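Local structure of fructose transport system repressor FruR (Pseudomonas putida, 3O74) at residues R3-L12 against G32-D42. The protein is probably a sequence-specific DNA-binding transcription factor of the LacI family that represses or activates its targets, with fructose 1-phosphate as its preferred effector. Sequence-based numbering, arbitrary orientation.
Sequences RTLGFILPDL and GYQLLIASSDD
Strands 4-9 and 34-39 run parallel in register from Thr4-Gln34 to Leu9-Ser39, and seven backbone hydrogen bonds join the segments, the first and last using Arg3 O and Ser40 N just beyond the strands. With helix 15-30 they make the first beta-alpha-beta unit of the periplasmic-binding-protein-like domain of the LacI family; strand 34-39 is outermost within this chain, though Ile37 hydrogen-bonds through its backbone to the second subunit, while strand 4-9 also bonds to strand 61-64. Leu5, Phe7 and Leu9 share one face with Leu35, Ile37 and Ser39. Leu5 CD2 lies 3.8 Å from Tyr33 CD1, meeting the ring obliquely, and Tyr33 OH is held by Glu250. With CG anti to the backbone N (chi1 -174°), Leu35 places CD1 3.9 Å from Leu5 CB and 4.1 Å from Phe7 CB. Further along, Leu9 CD2 meets Ile37 CG2 at 3.8 Å, and Leu12 sets CG 3.6 Å from Ser39 CB. The opposite face carries Thr4, Gln34, Leu36, Ile8 and Ala38; Leu50 and Phe54 of helix 44-56 cover the last two, and Leu53 of the second subunit packs on Thr4 and Leu36. Past the strands come two successive ST turns: Ser39 OG accepts from Asp41 N, and Ser40 OG from Asp42 N. The Asp42 carboxylate, salt-bridged to Arg90, brings CG within 3.8 Å of Pro10 CB. A water accepts from Leu12 N at 2.8 Å.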
loop_
_atom_site.group_PDB
_atom_site.type_symbol
_atom_site.label_atom_id
_atom_site.label_comp_id
_atom_site.label_asym_id
_atom_site.label_seq_id
_atom_site.Cartn_x
_atom_site.Cartn_y
_atom_site.Cartn_z
ATOM N N ARG B 3 -2.394 16.838 -20.468
ATOM C CA ARG B 3 -1.303 16.870 -19.501
ATOM C C ARG B 3 -1.624 16.029 -18.275
ATOM O O ARG B 3 -1.315 16.401 -17.142
ATOM C CB ARG B 3 -0.959 18.298 -19.105
ATOM C CG ARG B 3 -0.549 19.137 -20.291
ATOM C CD ARG B 3 0.231 20.348 -19.855
ATOM N NE ARG B 3 0.622 21.157 -21.002
ATOM C CZ ARG B 3 0.743 22.476 -20.963
ATOM N NH1 ARG B 3 0.495 23.122 -19.833
ATOM N NH2 ARG B 3 1.106 23.148 -22.046
ATOM N N THR B 4 -2.262 14.893 -18.520
ATOM C CA THR B 4 -2.496 13.905 -17.485
ATOM C C THR B 4 -2.018 12.560 -18.001
ATOM O O THR B 4 -2.106 12.271 -19.198
ATOM C CB THR B 4 -3.984 13.816 -17.101
ATOM O OG1 THR B 4 -4.738 13.321 -18.213
ATOM C CG2 THR B 4 -4.516 15.184 -16.713
ATOM N N LEU B 5 -1.495 11.747 -17.095
ATOM C CA LEU B 5 -1.052 10.408 -17.429
ATOM C C LEU B 5 -1.905 9.428 -16.631
ATOM O O LEU B 5 -2.295 9.719 -15.501
ATOM C CB LEU B 5 0.419 10.240 -17.055
ATOM C CG LEU B 5 1.359 11.363 -17.499
ATOM C CD1 LEU B 5 2.730 11.226 -16.840
ATOM C CD2 LEU B 5 1.480 11.389 -19.015
ATOM N N GLY B 6 -2.208 8.276 -17.217
ATOM C CA GLY B 6 -2.955 7.253 -16.506
ATOM C C GLY B 6 -2.059 6.107 -16.074
ATOM O O GLY B 6 -1.063 5.814 -16.736
ATOM N N PHE B 7 -2.409 5.457 -14.967
ATOM C CA PHE B 7 -1.702 4.270 -14.520
ATOM C C PHE B 7 -2.704 3.195 -14.105
ATOM O O PHE B 7 -3.441 3.360 -13.135
ATOM C CB PHE B 7 -0.756 4.604 -13.359
ATOM C CG PHE B 7 0.144 3.458 -12.946
ATOM C CD1 PHE B 7 0.331 2.358 -13.773
ATOM C CD2 PHE B 7 0.817 3.497 -11.733
ATOM C CE1 PHE B 7 1.163 1.307 -13.390
ATOM C CE2 PHE B 7 1.648 2.457 -11.346
ATOM C CZ PHE B 7 1.825 1.360 -12.177
ATOM N N ILE B 8 -2.743 2.106 -14.863
ATOM C CA ILE B 8 -3.563 0.957 -14.511
ATOM C C ILE B 8 -2.690 -0.062 -13.802
ATOM O O ILE B 8 -1.746 -0.596 -14.393
ATOM C CB ILE B 8 -4.156 0.289 -15.761
ATOM C CG1 ILE B 8 -5.130 1.232 -16.464
ATOM C CG2 ILE B 8 -4.849 -1.013 -15.387
ATOM C CD1 ILE B 8 -5.689 0.666 -17.756
ATOM N N LEU B 9 -2.999 -0.339 -12.541
ATOM C CA LEU B 9 -2.246 -1.331 -11.787
ATOM C C LEU B 9 -3.177 -2.420 -11.242
ATOM O O LEU B 9 -4.390 -2.218 -11.148
ATOM C CB LEU B 9 -1.423 -0.658 -10.685
ATOM C CG LEU B 9 -2.155 0.296 -9.743
ATOM C CD1 LEU B 9 -2.905 -0.483 -8.675
ATOM C CD2 LEU B 9 -1.184 1.271 -9.101
ATOM N N PRO B 10 -2.613 -3.590 -10.908
ATOM C CA PRO B 10 -3.450 -4.734 -10.535
ATOM C C PRO B 10 -4.006 -4.658 -9.121
ATOM O O PRO B 10 -5.084 -5.190 -8.870
ATOM C CB PRO B 10 -2.484 -5.921 -10.633
ATOM C CG PRO B 10 -1.307 -5.422 -11.393
ATOM C CD PRO B 10 -1.202 -3.975 -11.054
ATOM N N ASP B 11 -3.285 -4.018 -8.210
ATOM C CA ASP B 11 -3.639 -4.096 -6.798
ATOM C C ASP B 11 -3.122 -2.904 -6.011
ATOM O O ASP B 11 -1.918 -2.736 -5.820
ATOM C CB ASP B 11 -3.101 -5.397 -6.201
ATOM C CG ASP B 11 -3.563 -5.625 -4.770
ATOM O OD1 ASP B 11 -4.270 -4.759 -4.211
ATOM O OD2 ASP B 11 -3.214 -6.682 -4.204
ATOM N N LEU B 12 -4.056 -2.085 -5.544
ATOM C CA LEU B 12 -3.728 -0.898 -4.767
ATOM C C LEU B 12 -3.035 -1.245 -3.454
ATOM O O LEU B 12 -2.293 -0.432 -2.903
ATOM C CB LEU B 12 -4.998 -0.102 -4.476
ATOM C CG LEU B 12 -5.635 0.589 -5.681
ATOM C CD1 LEU B 12 -7.053 1.041 -5.364
ATOM C CD2 LEU B 12 -4.774 1.762 -6.113
ATOM N N GLY B 32 4.982 18.878 -14.957
ATOM C CA GLY B 32 3.741 19.553 -15.292
ATOM C C GLY B 32 2.607 18.614 -15.666
ATOM O O GLY B 32 1.633 19.035 -16.295
ATOM N N TYR B 33 2.730 17.342 -15.287
ATOM C CA TYR B 33 1.685 16.357 -15.556
ATOM C C TYR B 33 1.040 15.874 -14.260
ATOM O O TYR B 33 1.708 15.771 -13.233
ATOM C CB TYR B 33 2.262 15.149 -16.300
ATOM C CG TYR B 33 2.732 15.452 -17.698
ATOM C CD1 TYR B 33 1.935 15.164 -18.797
ATOM C CD2 TYR B 33 3.974 16.030 -17.921
ATOM C CE1 TYR B 33 2.364 15.443 -20.084
ATOM C CE2 TYR B 33 4.409 16.314 -19.202
ATOM C CZ TYR B 33 3.602 16.020 -20.278
ATOM O OH TYR B 33 4.037 16.302 -21.551
ATOM N N GLN B 34 -0.257 15.576 -14.315
ATOM C CA GLN B 34 -0.950 14.942 -13.196
ATOM C C GLN B 34 -1.105 13.449 -13.482
ATOM O O GLN B 34 -1.251 13.044 -14.631
ATOM C CB GLN B 34 -2.322 15.582 -12.973
ATOM C CG GLN B 34 -2.298 17.100 -12.816
ATOM C CD GLN B 34 -1.634 17.550 -11.528
ATOM O OE1 GLN B 34 -0.917 18.550 -11.503
ATOM N NE2 GLN B 34 -1.870 16.810 -10.451
ATOM N N LEU B 35 -1.071 12.632 -12.437
ATOM C CA LEU B 35 -1.249 11.196 -12.599
ATOM C C LEU B 35 -2.608 10.734 -12.074
ATOM O O LEU B 35 -2.978 11.032 -10.943
ATOM C CB LEU B 35 -0.129 10.434 -11.885
ATOM C CG LEU B 35 -0.099 8.913 -12.075
ATOM C CD1 LEU B 35 0.326 8.550 -13.495
ATOM C CD2 LEU B 35 0.818 8.247 -11.058
ATOM N N LEU B 36 -3.349 10.008 -12.906
ATOM C CA LEU B 36 -4.586 9.379 -12.470
ATOM C C LEU B 36 -4.380 7.876 -12.377
ATOM O O LEU B 36 -3.920 7.235 -13.324
ATOM C CB LEU B 36 -5.738 9.704 -13.416
ATOM C CG LEU B 36 -6.157 11.174 -13.489
ATOM C CD1 LEU B 36 -7.206 11.371 -14.572
ATOM C CD2 LEU B 36 -6.670 11.660 -12.140
ATOM N N ILE B 37 -4.721 7.322 -11.221
ATOM C CA ILE B 37 -4.488 5.916 -10.949
ATOM C C ILE B 37 -5.806 5.148 -10.903
ATOM O O ILE B 37 -6.818 5.642 -10.394
ATOM C CB ILE B 37 -3.722 5.747 -9.627
ATOM C CG1 ILE B 37 -2.360 6.435 -9.731
ATOM C CG2 ILE B 37 -3.578 4.281 -9.270
ATOM C CD1 ILE B 37 -1.677 6.648 -8.395
ATOM N N ALA B 38 -5.788 3.939 -11.451
ATOM C CA ALA B 38 -6.952 3.072 -11.418
ATOM C C ALA B 38 -6.491 1.638 -11.217
ATOM O O ALA B 38 -5.399 1.264 -11.653
ATOM C CB ALA B 38 -7.750 3.204 -12.693
ATOM N N SER B 39 -7.324 0.841 -10.554
ATOM C CA SER B 39 -6.965 -0.538 -10.251
ATOM C C SER B 39 -7.880 -1.531 -10.962
ATOM O O SER B 39 -9.105 -1.418 -10.901
ATOM C CB SER B 39 -6.995 -0.786 -8.743
ATOM O OG SER B 39 -6.854 -2.168 -8.468
ATOM N N SER B 40 -7.265 -2.501 -11.636
ATOM C CA SER B 40 -7.984 -3.544 -12.354
ATOM C C SER B 40 -8.354 -4.687 -11.417
ATOM O O SER B 40 -9.198 -5.524 -11.742
ATOM C CB SER B 40 -7.099 -4.107 -13.462
ATOM O OG SER B 40 -6.027 -4.843 -12.897
ATOM N N ASP B 41 -7.701 -4.733 -10.263
ATOM C CA ASP B 41 -7.863 -5.849 -9.343
ATOM C C ASP B 41 -7.433 -7.156 -10.006
ATOM O O ASP B 41 -7.912 -8.230 -9.646
ATOM C CB ASP B 41 -9.310 -5.946 -8.864
ATOM C CG ASP B 41 -9.417 -6.011 -7.359
ATOM O OD1 ASP B 41 -9.302 -7.122 -6.806
ATOM O OD2 ASP B 41 -9.605 -4.948 -6.727
ATOM N N ASP B 42 -6.533 -7.055 -10.980
ATOM C CA ASP B 42 -6.044 -8.220 -11.714
ATOM C C ASP B 42 -7.159 -8.978 -12.443
ATOM O O ASP B 42 -6.998 -10.147 -12.789
ATOM C CB ASP B 42 -5.260 -9.163 -10.790
ATOM C CG ASP B 42 -3.821 -9.370 -11.250
ATOM O OD1 ASP B 42 -3.530 -9.091 -12.431
ATOM O OD2 ASP B 42 -2.982 -9.811 -10.439
HETATM O O HOH W 1 -1.421 19.167 -15.593
HETATM O O HOH W 2 -6.691 -2.979 -6.091
#